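Local coordinates for protein ORF14 (Streptomyces clavuligerus, PDB 2WPX) that binds acetyl-CoA and, as a tandem GCN5-related N-acetyltransferase of the clavulanic acid pathway, probably transfers acyl groups, at residues G179-T187 with R233-A244; R37-D45 with K256-A264. All coordinates share one frame; numbering follows the deposited sequence.

Overall arrangement
From the N terminus, the chain passes through helix 18-33 and the loop 37-42 into helix 43-51; this loop and the first turn of the helix (37-45) are the first partner of interaction 2. Its second partner, 256-264, lies more than 200 residues later, so this contact closes a very long loop and ties the N-terminal GNAT unit to the C-terminal one. Interaction 1 is nested inside that loop: strand 180-185 leads into helices 191-199 and 222-230, and strand 234-242 returns to pair with it. The two meet where strand 234-242 starts and strand 247-256 ends: Arg234 O lies 2.7 Å from Lys256 N, probably hydrogen-bonded, and Arg233 NH2 forms a salt bridge with Asp45 OD1.

Interaction 1: G179-T187 with R233-A244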
loop_
_atom_site.group_PDB
_atom_site.type_symbol
_atom_site.label_atom_id
_atom_site.label_comp_id
_atom_site.label_asym_id
_atom_site.label_seq_id
_atom_site.Cartn_x
_atom_site.Cartn_y
_atom_site.Cartn_z
ATOM N N GLY A 179 -5.388 -30.063 -15.468
ATOM C CA GLY A 179 -6.663 -29.440 -15.135
ATOM C C GLY A 179 -6.609 -27.921 -15.136
ATOM O O GLY A 179 -7.679 -27.261 -15.098
ATOM N N TYR A 180 -5.398 -27.342 -15.161
ATOM C CA TYR A 180 -5.295 -25.851 -15.069
ATOM C C TYR A 180 -4.730 -25.140 -16.294
ATOM O O TYR A 180 -4.028 -25.736 -17.064
ATOM C CB TYR A 180 -4.521 -25.421 -13.819
ATOM C CG TYR A 180 -5.187 -25.907 -12.555
ATOM C CD1 TYR A 180 -4.934 -27.196 -12.059
ATOM C CD2 TYR A 180 -6.105 -25.096 -11.877
ATOM C CE1 TYR A 180 -5.564 -27.654 -10.914
ATOM C CE2 TYR A 180 -6.746 -25.543 -10.753
ATOM C CZ TYR A 180 -6.469 -26.824 -10.270
ATOM O OH TYR A 180 -7.092 -27.248 -9.121
ATOM N N SER A 181 -5.046 -23.864 -16.487
ATOM C CA SER A 181 -4.219 -23.093 -17.415
ATOM C C SER A 181 -3.935 -21.692 -16.936
ATOM O O SER A 181 -4.746 -21.070 -16.251
ATOM C CB SER A 181 -4.798 -23.090 -18.813
ATOM O OG SER A 181 -6.158 -22.852 -18.705
ATOM N N LEU A 182 -2.767 -21.194 -17.315
ATOM C CA LEU A 182 -2.330 -19.860 -16.935
ATOM C C LEU A 182 -2.918 -18.845 -17.874
ATOM O O LEU A 182 -2.866 -19.048 -19.075
ATOM C CB LEU A 182 -0.831 -19.810 -17.088
ATOM C CG LEU A 182 -0.267 -20.546 -15.891
ATOM C CD1 LEU A 182 1.203 -20.236 -15.840
ATOM C CD2 LEU A 182 -0.929 -20.025 -14.607
ATOM N N VAL A 183 -3.478 -17.767 -17.339
ATOM C CA VAL A 183 -3.810 -16.569 -18.163
ATOM C C VAL A 183 -3.103 -15.297 -17.599
ATOM O O VAL A 183 -2.803 -15.207 -16.378
ATOM C CB VAL A 183 -5.367 -16.365 -18.248
ATOM C CG1 VAL A 183 -5.934 -15.938 -16.876
ATOM C CG2 VAL A 183 -5.774 -15.343 -19.316
ATOM N N THR A 184 -2.847 -14.313 -18.461
ATOM C CA THR A 184 -2.197 -13.046 -18.059
ATOM C C THR A 184 -2.970 -11.885 -18.635
ATOM O O THR A 184 -3.585 -12.000 -19.706
ATOM C CB THR A 184 -0.729 -12.914 -18.585
ATOM O OG1 THR A 184 -0.725 -12.902 -20.035
ATOM C CG2 THR A 184 0.137 -14.059 -18.071
ATOM N N TRP A 185 -2.935 -10.756 -17.943
ATOM C CA TRP A 185 -3.480 -9.506 -18.481
ATOM C C TRP A 185 -2.827 -8.286 -17.782
ATOM O O TRP A 185 -2.296 -8.418 -16.666
ATOM C CB TRP A 185 -4.992 -9.493 -18.305
ATOM C CG TRP A 185 -5.465 -9.433 -16.915
ATOM C CD1 TRP A 185 -5.572 -8.328 -16.140
ATOM C CD2 TRP A 185 -5.949 -10.522 -16.115
ATOM N NE1 TRP A 185 -6.118 -8.633 -14.928
ATOM C CE2 TRP A 185 -6.356 -9.976 -14.880
ATOM C CE3 TRP A 185 -6.090 -11.896 -16.328
ATOM C CZ2 TRP A 185 -6.869 -10.756 -13.854
ATOM C CZ3 TRP A 185 -6.608 -12.668 -15.318
ATOM C CH2 TRP A 185 -6.993 -12.091 -14.086
ATOM N N GLY A 186 -2.893 -7.132 -18.455
ATOM C CA GLY A 186 -2.177 -5.920 -18.061
ATOM C C GLY A 186 -2.954 -5.135 -17.019
ATOM O O GLY A 186 -3.496 -5.716 -16.039
ATOM N N THR A 187 -3.051 -3.820 -17.232
ATOM C CA THR A 187 -3.527 -2.920 -16.216
ATOM C C THR A 187 -5.015 -3.029 -16.055
ATOM O O THR A 187 -5.530 -2.830 -14.968
ATOM C CB THR A 187 -3.138 -1.476 -16.598
ATOM O OG1 THR A 187 -1.714 -1.435 -16.800
ATOM C CG2 THR A 187 -3.492 -0.527 -15.518
ATOM N N ARG A 233 0.371 4.457 -12.650
ATOM C CA ARG A 233 0.721 3.095 -12.281
ATOM C C ARG A 233 0.230 2.104 -13.337
ATOM O O ARG A 233 -0.906 2.192 -13.814
ATOM C CB ARG A 233 0.092 2.725 -10.927
ATOM C CG ARG A 233 0.831 3.343 -9.771
ATOM C CD ARG A 233 0.129 3.121 -8.490
ATOM N NE ARG A 233 0.930 3.641 -7.382
ATOM C CZ ARG A 233 1.802 2.885 -6.723
ATOM N NH1 ARG A 233 1.978 1.616 -7.081
ATOM N NH2 ARG A 233 2.497 3.383 -5.728
ATOM N N ARG A 234 1.086 1.136 -13.628
ATOM C CA ARG A 234 0.848 0.079 -14.568
ATOM C C ARG A 234 0.737 -1.234 -13.765
ATOM O O ARG A 234 1.425 -1.394 -12.747
ATOM C CB ARG A 234 2.161 -0.038 -15.325
ATOM C CG ARG A 234 2.104 -0.243 -16.708
ATOM C CD ARG A 234 3.220 0.578 -17.358
ATOM N NE ARG A 234 4.639 0.318 -17.079
ATOM C CZ ARG A 234 5.528 1.292 -16.766
ATOM N NH1 ARG A 234 5.129 2.556 -16.573
ATOM N NH2 ARG A 234 6.815 1.028 -16.620
ATOM N N ALA A 235 -0.009 -2.232 -14.252
ATOM C CA ALA A 235 -0.109 -3.474 -13.478
ATOM C C ALA A 235 0.053 -4.728 -14.331
ATOM O O ALA A 235 -0.091 -4.674 -15.556
ATOM C CB ALA A 235 -1.419 -3.505 -12.669
ATOM N N TYR A 236 0.405 -5.839 -13.685
ATOM C CA TYR A 236 0.657 -7.084 -14.415
ATOM C C TYR A 236 -0.045 -8.233 -13.684
ATOM O O TYR A 236 0.143 -8.404 -12.456
ATOM C CB TYR A 236 2.161 -7.369 -14.539
ATOM C CG TYR A 236 2.920 -6.396 -15.385
ATOM C CD1 TYR A 236 3.384 -5.163 -14.850
ATOM C CD2 TYR A 236 3.194 -6.674 -16.719
ATOM C CE1 TYR A 236 4.090 -4.269 -15.621
ATOM C CE2 TYR A 236 3.907 -5.762 -17.493
ATOM C CZ TYR A 236 4.329 -4.579 -16.934
ATOM O OH TYR A 236 5.025 -3.705 -17.670
ATOM N N HIS A 237 -0.875 -8.991 -14.410
ATOM C CA HIS A 237 -1.693 -10.046 -13.793
ATOM C C HIS A 237 -1.472 -11.418 -14.429
ATOM O O HIS A 237 -1.339 -11.527 -15.633
ATOM C CB HIS A 237 -3.174 -9.719 -13.890
ATOM C CG HIS A 237 -3.531 -8.409 -13.277
ATOM N ND1 HIS A 237 -3.422 -7.215 -13.963
ATOM C CD2 HIS A 237 -3.977 -8.090 -12.034
ATOM C CE1 HIS A 237 -3.807 -6.224 -13.177
ATOM N NE2 HIS A 237 -4.165 -6.730 -12.007
ATOM N N THR A 238 -1.377 -12.435 -13.586
ATOM C CA THR A 238 -1.438 -13.825 -13.998
ATOM C C THR A 238 -2.552 -14.501 -13.201
ATOM O O THR A 238 -2.711 -14.273 -12.009
ATOM C CB THR A 238 -0.132 -14.539 -13.710
ATOM O OG1 THR A 238 0.918 -13.880 -14.437
ATOM C CG2 THR A 238 -0.235 -16.048 -14.128
ATOM N N GLY A 239 -3.359 -15.283 -13.890
ATOM C CA GLY A 239 -4.461 -16.004 -13.272
ATOM C C GLY A 239 -4.417 -17.487 -13.602
ATOM O O GLY A 239 -3.846 -17.911 -14.603
ATOM N N ALA A 240 -4.970 -18.303 -12.712
ATOM C CA ALA A 240 -5.000 -19.715 -13.005
ATOM C C ALA A 240 -6.443 -20.112 -13.171
ATOM O O ALA A 240 -7.265 -19.824 -12.298
ATOM C CB ALA A 240 -4.367 -20.507 -11.902
ATOM N N VAL A 241 -6.754 -20.753 -14.295
ATOM C CA VAL A 241 -8.128 -21.187 -14.507
ATOM C C VAL A 241 -8.249 -22.675 -14.347
ATOM O O VAL A 241 -7.418 -23.401 -14.854
ATOM C CB VAL A 241 -8.701 -20.769 -15.892
ATOM C CG1 VAL A 241 -10.103 -21.363 -16.062
ATOM C CG2 VAL A 241 -8.765 -19.237 -16.011
ATOM N N HIS A 242 -9.285 -23.129 -13.661
ATOM C CA HIS A 242 -9.586 -24.561 -13.592
ATOM C C HIS A 242 -10.478 -25.004 -14.750
ATOM O O HIS A 242 -11.688 -24.752 -14.734
ATOM C CB HIS A 242 -10.167 -24.937 -12.226
ATOM C CG HIS A 242 -10.426 -26.415 -12.051
ATOM N ND1 HIS A 242 -11.700 -26.951 -11.966
ATOM C CD2 HIS A 242 -9.569 -27.469 -11.924
ATOM C CE1 HIS A 242 -11.615 -28.266 -11.794
ATOM N NE2 HIS A 242 -10.337 -28.605 -11.794
ATOM N N ASP A 243 -9.895 -25.700 -15.747
ATOM C CA ASP A 243 -10.626 -25.969 -17.007
ATOM C C ASP A 243 -11.992 -26.645 -16.809
ATOM O O ASP A 243 -12.967 -26.298 -17.481
ATOM C CB ASP A 243 -9.799 -26.750 -18.043
ATOM C CG ASP A 243 -8.369 -26.160 -18.269
ATOM O OD1 ASP A 243 -7.480 -26.966 -18.635
ATOM O OD2 ASP A 243 -8.110 -24.937 -18.122
ATOM N N ALA A 244 -12.079 -27.610 -15.912
ATOM C CA ALA A 244 -13.304 -28.393 -15.883
ATOM C C ALA A 244 -14.511 -27.560 -15.446
ATOM O O ALA A 244 -15.625 -27.856 -15.857
ATOM C CB ALA A 244 -13.154 -29.663 -14.970
HETATM O O HOH W 1 -9.801 -28.931 -15.123
HETATM O O HOH W 2 0.698 -3.623 -17.909
#
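His237 lies against the indole of Trp185 in an offset stack, the five-membered ring and the imidazole 4.1 Å apart at their centroids with planes 15° apart. His237 CB also sits over the indole face as a CH-pi donor. The indole is brought against the imidazole by Trp185 CG standing between its backbone N and carbonyl carbon (chi1 67°), while His237 CG stands beside its own N. The imidazole is tethered too: ND1 donates to Trp185 O at 3.2 Å, with that oxygen in the ring plane although ND1 stands above the carbonyl plane. Trp185 O also accepts from His237 N, so two donors of one residue grip it; a further bond from ND1 to Gly186 O is weak.

The stacked pair closes one end of an antiparallel ladder whose other hydrogen-bonded pairs are Ser181-Val241 and Val183-Gly239. Gly239 has no side chain, and Val183 CG1 and the indole close in over its backbone. At one end Ser181 OG donates to the syn lone pair of Asp243 OD2 at 2.9 Å, and Asp243 N to Gly179 O; at the other, Ala235 N reaches Thr187 OG1 at 3.2 Å. Between Tyr180 and His242 the rings meet obliquely, planes at 52°, with CD2 of His242 over the tyrosine face.

Strand 180-185 is an edge strand within this chain, and strand 247-256 flanks 234-242 on its other side. Helix 280-295 packs on the face bearing Leu182, Thr184 and Thr238, whereas Tyr193 of helix 191-199 meets Val183, Trp185 and Val241 on the other.

Interaction 2: R37-D45 with K256-A264; sequences RAAPPCNVD and KTTGNPAYA
Cys42 reaches from the loop before helix 43-51 into the loop between strands 247-256 and 263-271, at Gly259. Its CB lies 4.1 Å from Thr257 CB. Beyond it, SG swings anti to the backbone N (chi1 164°) and ends between two amides: Asp45 N, whose capping bond to it is almost straight at 176°, and Gly259 N, which donates weakly across the contact at 3.4 Å. One sulfur therefore serves the first turn of the helix and the neighbouring loop alike.

Farther along, Tyr263 presents one ring face to the incoming loop. Ala39 CA and Pro40 CD both lie over that face as CH-pi donors, and Ala39 CB comes down on Tyr263 CD1 at 3.4 Å. Next to them the pyrrolidine of Pro40 crosses the Asn260 side chain. On the helix side Val44 CG1 touches Thr258 OG1, itself bonded to Gly232 O, and Asp45 OD1 abuts Thr257 CG2, its carboxylate held by salt bridges to Arg231 and Arg233.

Lys256 NZ braces the loop from within, donating to Thr257 O and Asn260 O. The contact is thus a cysteine N-cap of helix 43-51 docked on a hairpin connection containing a type I turn, a surface junction between the two GNAT units.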
loop_
_atom_site.group_PDB
_atom_site.type_symbol
_atom_site.label_atom_id
_atom_site.label_comp_id
_atom_site.label_asym_id
_atom_site.label_seq_id
_atom_site.Cartn_x
_atom_site.Cartn_y
_atom_site.Cartn_z
ATOM N N ARG A 37 13.317 2.019 4.549
ATOM C CA ARG A 37 13.638 1.491 3.249
ATOM C C ARG A 37 12.402 1.677 2.349
ATOM O O ARG A 37 11.281 1.287 2.714
ATOM C CB ARG A 37 14.004 0.021 3.392
ATOM C CG ARG A 37 14.478 -0.570 2.098
ATOM C CD ARG A 37 14.775 -1.999 2.283
ATOM N NE ARG A 37 15.245 -2.545 1.026
ATOM C CZ ARG A 37 15.733 -3.765 0.912
ATOM N NH1 ARG A 37 15.794 -4.531 1.973
ATOM N NH2 ARG A 37 16.155 -4.209 -0.250
ATOM N N ALA A 38 12.575 2.312 1.203
ATOM C CA ALA A 38 11.417 2.567 0.370
ATOM C C ALA A 38 11.795 2.941 -1.031
ATOM O O ALA A 38 12.885 3.473 -1.261
ATOM C CB ALA A 38 10.458 3.696 1.014
ATOM N N ALA A 39 10.891 2.673 -1.990
ATOM C CA ALA A 39 11.081 3.251 -3.315
ATOM C C ALA A 39 10.909 4.765 -3.117
ATOM O O ALA A 39 10.019 5.161 -2.397
ATOM C CB ALA A 39 10.038 2.722 -4.279
ATOM N N PRO A 40 11.780 5.589 -3.712
ATOM C CA PRO A 40 11.560 7.060 -3.777
ATOM C C PRO A 40 10.144 7.383 -4.262
ATOM O O PRO A 40 9.550 6.636 -5.029
ATOM C CB PRO A 40 12.562 7.550 -4.828
ATOM C CG PRO A 40 13.678 6.390 -4.866
ATOM C CD PRO A 40 12.942 5.125 -4.501
ATOM N N PRO A 41 9.598 8.480 -3.786
ATOM C CA PRO A 41 8.267 8.905 -4.182
ATOM C C PRO A 41 8.339 9.195 -5.633
ATOM O O PRO A 41 9.318 9.753 -6.062
ATOM C CB PRO A 41 8.059 10.201 -3.405
ATOM C CG PRO A 41 8.956 10.080 -2.241
ATOM C CD PRO A 41 10.183 9.354 -2.759
ATOM N N CYS A 42 7.357 8.705 -6.385
ATOM C CA CYS A 42 7.169 9.071 -7.790
ATOM C C CYS A 42 6.179 10.254 -7.850
ATOM O O CYS A 42 5.024 10.160 -7.410
ATOM C CB CYS A 42 6.613 7.858 -8.548
ATOM S SG CYS A 42 5.919 8.206 -10.127
ATOM N N ASN A 43 6.646 11.355 -8.402
ATOM C CA ASN A 43 5.843 12.570 -8.542
ATOM C C ASN A 43 4.575 12.434 -9.339
ATOM O O ASN A 43 3.567 13.043 -9.003
ATOM C CB ASN A 43 6.730 13.699 -9.069
ATOM C CG ASN A 43 7.756 14.109 -8.025
ATOM O OD1 ASN A 43 7.661 13.672 -6.908
ATOM N ND2 ASN A 43 8.720 14.923 -8.381
ATOM N N VAL A 44 4.626 11.643 -10.404
ATOM C CA VAL A 44 3.408 11.270 -11.114
ATOM C C VAL A 44 2.410 10.585 -10.186
ATOM O O VAL A 44 1.259 11.025 -10.042
ATOM C CB VAL A 44 3.762 10.403 -12.344
ATOM C CG1 VAL A 44 2.454 9.930 -13.141
ATOM C CG2 VAL A 44 4.741 11.241 -13.259
ATOM N N ASP A 45 2.867 9.512 -9.532
ATOM C CA ASP A 45 2.052 8.827 -8.520
ATOM C C ASP A 45 1.505 9.808 -7.481
ATOM O O ASP A 45 0.288 9.859 -7.208
ATOM C CB ASP A 45 2.914 7.749 -7.878
ATOM C CG ASP A 45 2.186 6.924 -6.857
ATOM O OD1 ASP A 45 2.876 6.409 -5.952
ATOM O OD2 ASP A 45 0.948 6.753 -6.958
ATOM N N LYS A 256 3.399 -1.217 -10.958
ATOM C CA LYS A 256 4.693 -0.573 -11.272
ATOM C C LYS A 256 4.401 0.903 -11.498
ATOM O O LYS A 256 3.530 1.214 -12.286
ATOM C CB LYS A 256 5.250 -1.164 -12.562
ATOM C CG LYS A 256 6.400 -0.393 -13.181
ATOM C CD LYS A 256 7.719 -0.981 -12.605
ATOM C CE LYS A 256 8.865 0.068 -12.507
ATOM N NZ LYS A 256 8.442 1.300 -11.718
ATOM N N THR A 257 5.109 1.797 -10.798
ATOM C CA THR A 257 4.980 3.270 -10.995
ATOM C C THR A 257 5.698 3.782 -12.271
ATOM O O THR A 257 6.548 3.096 -12.865
ATOM C CB THR A 257 5.397 4.091 -9.748
ATOM O OG1 THR A 257 6.740 3.770 -9.400
ATOM C CG2 THR A 257 4.554 3.800 -8.529
ATOM N N THR A 258 5.301 4.961 -12.739
ATOM C CA THR A 258 6.008 5.589 -13.828
ATOM C C THR A 258 7.482 5.750 -13.440
ATOM O O THR A 258 8.368 5.373 -14.179
ATOM C CB THR A 258 5.374 6.950 -14.242
ATOM O OG1 THR A 258 4.088 6.732 -14.807
ATOM C CG2 THR A 258 6.221 7.663 -15.327
ATOM N N GLY A 259 7.738 6.297 -12.272
ATOM C CA GLY A 259 9.110 6.540 -11.809
ATOM C C GLY A 259 9.734 5.274 -11.218
ATOM O O GLY A 259 9.023 4.294 -10.914
ATOM N N ASN A 260 11.061 5.316 -11.028
ATOM C CA ASN A 260 11.785 4.264 -10.324
ATOM C C ASN A 260 11.781 2.964 -11.103
ATOM O O ASN A 260 11.143 2.015 -10.675
ATOM C CB ASN A 260 11.123 4.002 -8.949
ATOM C CG ASN A 260 11.092 5.234 -8.087
ATOM O OD1 ASN A 260 10.112 5.491 -7.381
ATOM N ND2 ASN A 260 12.181 6.011 -8.123
ATOM N N PRO A 261 12.492 2.912 -12.237
ATOM C CA PRO A 261 12.504 1.722 -13.099
ATOM C C PRO A 261 12.938 0.439 -12.397
ATOM O O PRO A 261 12.660 -0.658 -12.892
ATOM C CB PRO A 261 13.546 2.068 -14.179
ATOM C CG PRO A 261 13.650 3.637 -14.147
ATOM C CD PRO A 261 13.359 4.017 -12.735
ATOM N N ALA A 262 13.690 0.564 -11.320
ATOM C CA ALA A 262 14.192 -0.577 -10.573
ATOM C C ALA A 262 13.250 -1.094 -9.480
ATOM O O ALA A 262 13.568 -2.062 -8.814
ATOM C CB ALA A 262 15.594 -0.205 -9.921
ATOM N N TYR A 263 12.121 -0.450 -9.250
ATOM C CA TYR A 263 11.285 -0.881 -8.140
ATOM C C TYR A 263 9.919 -1.366 -8.619
ATOM O O TYR A 263 9.395 -0.884 -9.587
ATOM C CB TYR A 263 11.070 0.253 -7.133
ATOM C CG TYR A 263 12.281 0.638 -6.329
ATOM C CD1 TYR A 263 12.350 0.338 -4.960
ATOM C CD2 TYR A 263 13.361 1.309 -6.924
ATOM C CE1 TYR A 263 13.404 0.686 -4.216
ATOM C CE2 TYR A 263 14.454 1.686 -6.153
ATOM C CZ TYR A 263 14.448 1.355 -4.807
ATOM O OH TYR A 263 15.477 1.696 -4.016
ATOM N N ALA A 264 9.333 -2.328 -7.921
ATOM C CA ALA A 264 7.994 -2.759 -8.292
ATOM C C ALA A 264 7.298 -3.286 -7.058
ATOM O O ALA A 264 7.921 -3.553 -6.026
ATOM C CB ALA A 264 8.048 -3.788 -9.461
#